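Local coordinates for protein tumor necrosis factor ligand superfamily member 9 (Mus musculus, PDB 6MKB) that acts as a membrane-anchored cytokine of the tumour necrosis factor family that binds the receptor TNFRSF9 (4-1BB) and induces proliferation of activated T cells, at residues G58-L64 with W119-L125. Numbering follows the deposited sequence.
Sequences GLYYVFL and WSQLLLL
Strands 58-64 and 119-125 run antiparallel, their axes 4.6 Å apart at closest approach and their directions 150° apart. G58-L125, Y60-L123, V62-Q121 and L64-W119 are hydrogen-bonded pairs, each closed by two N-to-O bonds of 2.8-3.0 Å; L59-L124, Y61-L122 and F63-S120 alternate as non-hydrogen-bonded pairs. G58 is extended with phi 161°, a positive value readily accessible to glycine.

On the face of Y60, V62, L64, W119, L123 and L125, two contacts run diagonally: Y60 (chi1 m) sets CD1 3.7 Å from CD1 of L125 (m,t), and V62 (t) places CG2 3.7 Å from CD1 of L123 (m,t). Within a directly opposed pair, L64 (m,t) brings CD1 3.7 Å from CE3 of W119 (chi1 t, chi2 101°). This face lines the interior of the TNF-homology jelly-roll sandwich, where L87 of strand 80-90 meets V62, W119 and L123.

The other face looks to the second subunit, whose F63 and Y61 rings meet Y61 and F63, respectively. Y61 (t) lays CB 3.8 Å from CD2 of L122 (m,t), at the edge of the Y61 ring; Y61 OH accepts a weak 3.2 Å hydrogen bond from S120 OG (p). F63 (p) swings its ring away from 119-125, while L59 (t,p) reaches back, CD1 4.0 Å from L124 CD2.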
ATOM      1  N   GLY B  58     -19.313   3.760  -6.979  1.00 49.83           N
ATOM      2  CA  GLY B  58     -18.197   4.346  -7.695  1.00 48.96           C
ATOM      3  C   GLY B  58     -16.932   3.526  -7.632  1.00 51.63           C
ATOM      4  O   GLY B  58     -16.941   2.381  -7.166  1.00 52.36           O
ATOM      5  N   LEU B  59     -15.839   4.121  -8.116  1.00 46.18           N
ATOM      6  CA  LEU B  59     -14.513   3.520  -8.113  1.00 44.36           C
ATOM      7  C   LEU B  59     -13.806   3.942  -6.827  1.00 47.76           C
ATOM      8  O   LEU B  59     -13.577   5.137  -6.597  1.00 45.88           O
ATOM      9  CB  LEU B  59     -13.723   3.938  -9.368  1.00 44.50           C
ATOM     10  CG  LEU B  59     -12.378   3.251  -9.594  1.00 47.98           C
ATOM     11  CD1 LEU B  59     -12.555   1.758  -9.945  1.00 46.66           C
ATOM     12  CD2 LEU B  59     -11.582   3.981 -10.670  1.00 49.83           C
ATOM     13  N   TYR B  60     -13.525   2.964  -5.959  1.00 44.05           N
ATOM     14  CA  TYR B  60     -12.876   3.214  -4.679  1.00 42.98           C
ATOM     15  C   TYR B  60     -11.476   2.647  -4.670  1.00 47.18           C
ATOM     16  O   TYR B  60     -11.243   1.550  -5.184  1.00 46.60           O
ATOM     17  CB  TYR B  60     -13.673   2.580  -3.505  1.00 43.66           C
ATOM     18  CG  TYR B  60     -14.949   3.301  -3.128  1.00 45.48           C
ATOM     19  CD1 TYR B  60     -16.124   3.108  -3.854  1.00 47.75           C
ATOM     20  CD2 TYR B  60     -14.994   4.147  -2.022  1.00 45.82           C
ATOM     21  CE1 TYR B  60     -17.304   3.768  -3.511  1.00 47.73           C
ATOM     22  CE2 TYR B  60     -16.171   4.803  -1.662  1.00 47.63           C
ATOM     23  CZ  TYR B  60     -17.322   4.625  -2.420  1.00 55.48           C
ATOM     24  OH  TYR B  60     -18.487   5.279  -2.081  1.00 51.11           O
ATOM     25  N   TYR B  61     -10.549   3.385  -4.056  1.00 42.47           N
ATOM     26  CA  TYR B  61      -9.205   2.911  -3.815  1.00 40.54           C
ATOM     27  C   TYR B  61      -9.288   2.240  -2.459  1.00 45.45           C
ATOM     28  O   TYR B  61      -9.545   2.924  -1.466  1.00 45.20           O
ATOM     29  CB  TYR B  61      -8.224   4.078  -3.846  1.00 40.86           C
ATOM     30  CG  TYR B  61      -6.784   3.728  -3.531  1.00 41.08           C
ATOM     31  CD1 TYR B  61      -6.368   3.519  -2.218  1.00 42.58           C
ATOM     32  CD2 TYR B  61      -5.813   3.745  -4.522  1.00 40.34           C
ATOM     33  CE1 TYR B  61      -5.037   3.252  -1.915  1.00 43.07           C
ATOM     34  CE2 TYR B  61      -4.476   3.520  -4.225  1.00 40.59           C
ATOM     35  CZ  TYR B  61      -4.095   3.237  -2.926  1.00 52.22           C
ATOM     36  OH  TYR B  61      -2.770   2.989  -2.628  1.00 60.02           O
ATOM     37  N   VAL B  62      -9.208   0.902  -2.415  1.00 40.85           N
ATOM     38  CA  VAL B  62      -9.319   0.163  -1.158  1.00 39.10           C
ATOM     39  C   VAL B  62      -7.919  -0.234  -0.744  1.00 44.45           C
ATOM     40  O   VAL B  62      -7.115  -0.625  -1.601  1.00 45.00           O
ATOM     41  CB  VAL B  62     -10.276  -1.049  -1.276  1.00 42.08           C
ATOM     42  CG1 VAL B  62     -10.610  -1.609   0.105  1.00 42.01           C
ATOM     43  CG2 VAL B  62     -11.549  -0.674  -2.019  1.00 41.61           C
ATOM     44  N   PHE B  63      -7.594  -0.070   0.548  1.00 41.74           N
ATOM     45  CA  PHE B  63      -6.257  -0.375   1.049  1.00 39.89           C
ATOM     46  C   PHE B  63      -6.318  -1.183   2.334  1.00 44.10           C
ATOM     47  O   PHE B  63      -7.258  -1.068   3.125  1.00 43.27           O
ATOM     48  CB  PHE B  63      -5.416   0.906   1.241  1.00 41.32           C
ATOM     49  CG  PHE B  63      -5.947   1.909   2.242  1.00 43.07           C
ATOM     50  CD1 PHE B  63      -5.604   1.822   3.594  1.00 46.12           C
ATOM     51  CD2 PHE B  63      -6.753   2.967   1.832  1.00 44.74           C
ATOM     52  CE1 PHE B  63      -6.116   2.735   4.526  1.00 46.74           C
ATOM     53  CE2 PHE B  63      -7.240   3.895   2.762  1.00 47.90           C
ATOM     54  CZ  PHE B  63      -6.916   3.776   4.098  1.00 45.66           C
ATOM     55  N   LEU B  64      -5.274  -2.005   2.514  1.00 41.75           N
ATOM     56  CA  LEU B  64      -4.974  -2.856   3.654  1.00 39.89           C
ATOM     57  C   LEU B  64      -3.534  -2.665   4.019  1.00 45.05           C
ATOM     58  O   LEU B  64      -2.675  -2.635   3.133  1.00 41.57           O
ATOM     59  CB  LEU B  64      -5.217  -4.333   3.351  1.00 39.02           C
ATOM     60  CG  LEU B  64      -6.648  -4.792   3.081  1.00 44.55           C
ATOM     61  CD1 LEU B  64      -6.654  -6.242   2.505  1.00 43.51           C
ATOM     62  CD2 LEU B  64      -7.503  -4.724   4.351  1.00 47.09           C
ATOM     63  N   TRP B 119      -1.158  -3.085   0.863  1.00 47.27           N
ATOM     64  CA  TRP B 119      -1.853  -3.602  -0.303  1.00 45.29           C
ATOM     65  C   TRP B 119      -2.907  -2.595  -0.744  1.00 48.75           C
ATOM     66  O   TRP B 119      -3.504  -1.914   0.096  1.00 47.41           O
ATOM     67  CB  TRP B 119      -2.506  -4.951   0.058  1.00 42.68           C
ATOM     68  CG  TRP B 119      -3.429  -5.556  -0.971  1.00 42.99           C
ATOM     69  CD1 TRP B 119      -3.133  -6.561  -1.840  1.00 45.90           C
ATOM     70  CD2 TRP B 119      -4.835  -5.284  -1.139  1.00 42.69           C
ATOM     71  NE1 TRP B 119      -4.259  -6.926  -2.546  1.00 44.83           N
ATOM     72  CE2 TRP B 119      -5.317  -6.167  -2.130  1.00 45.51           C
ATOM     73  CE3 TRP B 119      -5.744  -4.390  -0.525  1.00 43.11           C
ATOM     74  CZ2 TRP B 119      -6.643  -6.162  -2.550  1.00 45.08           C
ATOM     75  CZ3 TRP B 119      -7.067  -4.388  -0.937  1.00 43.81           C
ATOM     76  CH2 TRP B 119      -7.504  -5.257  -1.941  1.00 45.21           C
ATOM     77  N   SER B 120      -3.181  -2.532  -2.049  1.00 45.64           N
ATOM     78  CA  SER B 120      -4.252  -1.662  -2.548  1.00 45.54           C
ATOM     79  C   SER B 120      -4.819  -2.192  -3.836  1.00 49.17           C
ATOM     80  O   SER B 120      -4.141  -2.910  -4.572  1.00 48.91           O
ATOM     81  CB  SER B 120      -3.797  -0.213  -2.726  1.00 49.12           C
ATOM     82  OG  SER B 120      -2.764  -0.074  -3.687  1.00 63.20           O
ATOM     83  N   GLN B 121      -6.085  -1.843  -4.096  1.00 44.80           N
ATOM     84  CA  GLN B 121      -6.773  -2.174  -5.324  1.00 43.52           C
ATOM     85  C   GLN B 121      -7.865  -1.154  -5.597  1.00 45.23           C
ATOM     86  O   GLN B 121      -8.582  -0.753  -4.670  1.00 44.16           O
ATOM     87  CB  GLN B 121      -7.362  -3.594  -5.271  1.00 44.69           C
ATOM     88  CG  GLN B 121      -7.499  -4.217  -6.661  1.00 59.41           C
ATOM     89  CD  GLN B 121      -6.675  -5.474  -6.750  1.00 85.32           C
ATOM     90  OE1 GLN B 121      -5.435  -5.432  -6.873  1.00 84.71           O
ATOM     91  NE2 GLN B 121      -7.330  -6.611  -6.640  1.00 73.85           N
ATOM     92  N   LEU B 122      -8.015  -0.763  -6.875  1.00 40.51           N
ATOM     93  CA  LEU B 122      -9.088   0.109  -7.303  1.00 39.67           C
ATOM     94  C   LEU B 122     -10.260  -0.801  -7.636  1.00 46.34           C
ATOM     95  O   LEU B 122     -10.123  -1.696  -8.473  1.00 46.64           O
ATOM     96  CB  LEU B 122      -8.643   0.976  -8.486  1.00 39.94           C
ATOM     97  CG  LEU B 122      -7.751   2.187  -8.157  1.00 42.87           C
ATOM     98  CD1 LEU B 122      -6.965   2.633  -9.390  1.00 42.50           C
ATOM     99  CD2 LEU B 122      -8.573   3.365  -7.595  1.00 42.64           C
ATOM    100  N   LEU B 123     -11.374  -0.653  -6.915  1.00 45.50           N
ATOM    101  CA  LEU B 123     -12.541  -1.530  -7.082  1.00 46.27           C
ATOM    102  C   LEU B 123     -13.836  -0.773  -7.345  1.00 48.78           C
ATOM    103  O   LEU B 123     -14.094   0.272  -6.735  1.00 48.38           O
ATOM    104  CB  LEU B 123     -12.743  -2.396  -5.806  1.00 46.00           C
ATOM    105  CG  LEU B 123     -11.631  -3.395  -5.430  1.00 50.67           C
ATOM    106  CD1 LEU B 123     -11.746  -3.805  -3.975  1.00 49.14           C
ATOM    107  CD2 LEU B 123     -11.675  -4.625  -6.295  1.00 54.39           C
ATOM    108  N   LEU B 124     -14.672  -1.339  -8.224  1.00 44.34           N
ATOM    109  CA  LEU B 124     -16.007  -0.805  -8.484  1.00 44.01           C
ATOM    110  C   LEU B 124     -16.938  -1.328  -7.398  1.00 49.54           C
ATOM    111  O   LEU B 124     -17.149  -2.543  -7.280  1.00 49.69           O
ATOM    112  CB  LEU B 124     -16.534  -1.177  -9.876  1.00 44.06           C
ATOM    113  CG  LEU B 124     -15.949  -0.449 -11.077  1.00 47.75           C
ATOM    114  CD1 LEU B 124     -16.431  -1.102 -12.340  1.00 46.50           C
ATOM    115  CD2 LEU B 124     -16.298   1.043 -11.059  1.00 51.43           C
ATOM    116  N   LEU B 125     -17.425  -0.419  -6.561  1.00 46.00           N
ATOM    117  CA  LEU B 125     -18.332  -0.759  -5.468  1.00 44.65           C
ATOM    118  C   LEU B 125     -19.723  -0.192  -5.739  1.00 50.65           C
ATOM    119  O   LEU B 125     -19.876   0.826  -6.432  1.00 50.89           O
ATOM    120  CB  LEU B 125     -17.792  -0.263  -4.111  1.00 43.12           C
ATOM    121  CG  LEU B 125     -16.397  -0.781  -3.665  1.00 45.03           C
ATOM    122  CD1 LEU B 125     -16.035  -0.247  -2.288  1.00 43.89           C
ATOM    123  CD2 LEU B 125     -16.313  -2.310  -3.658  1.00 42.94           C
TER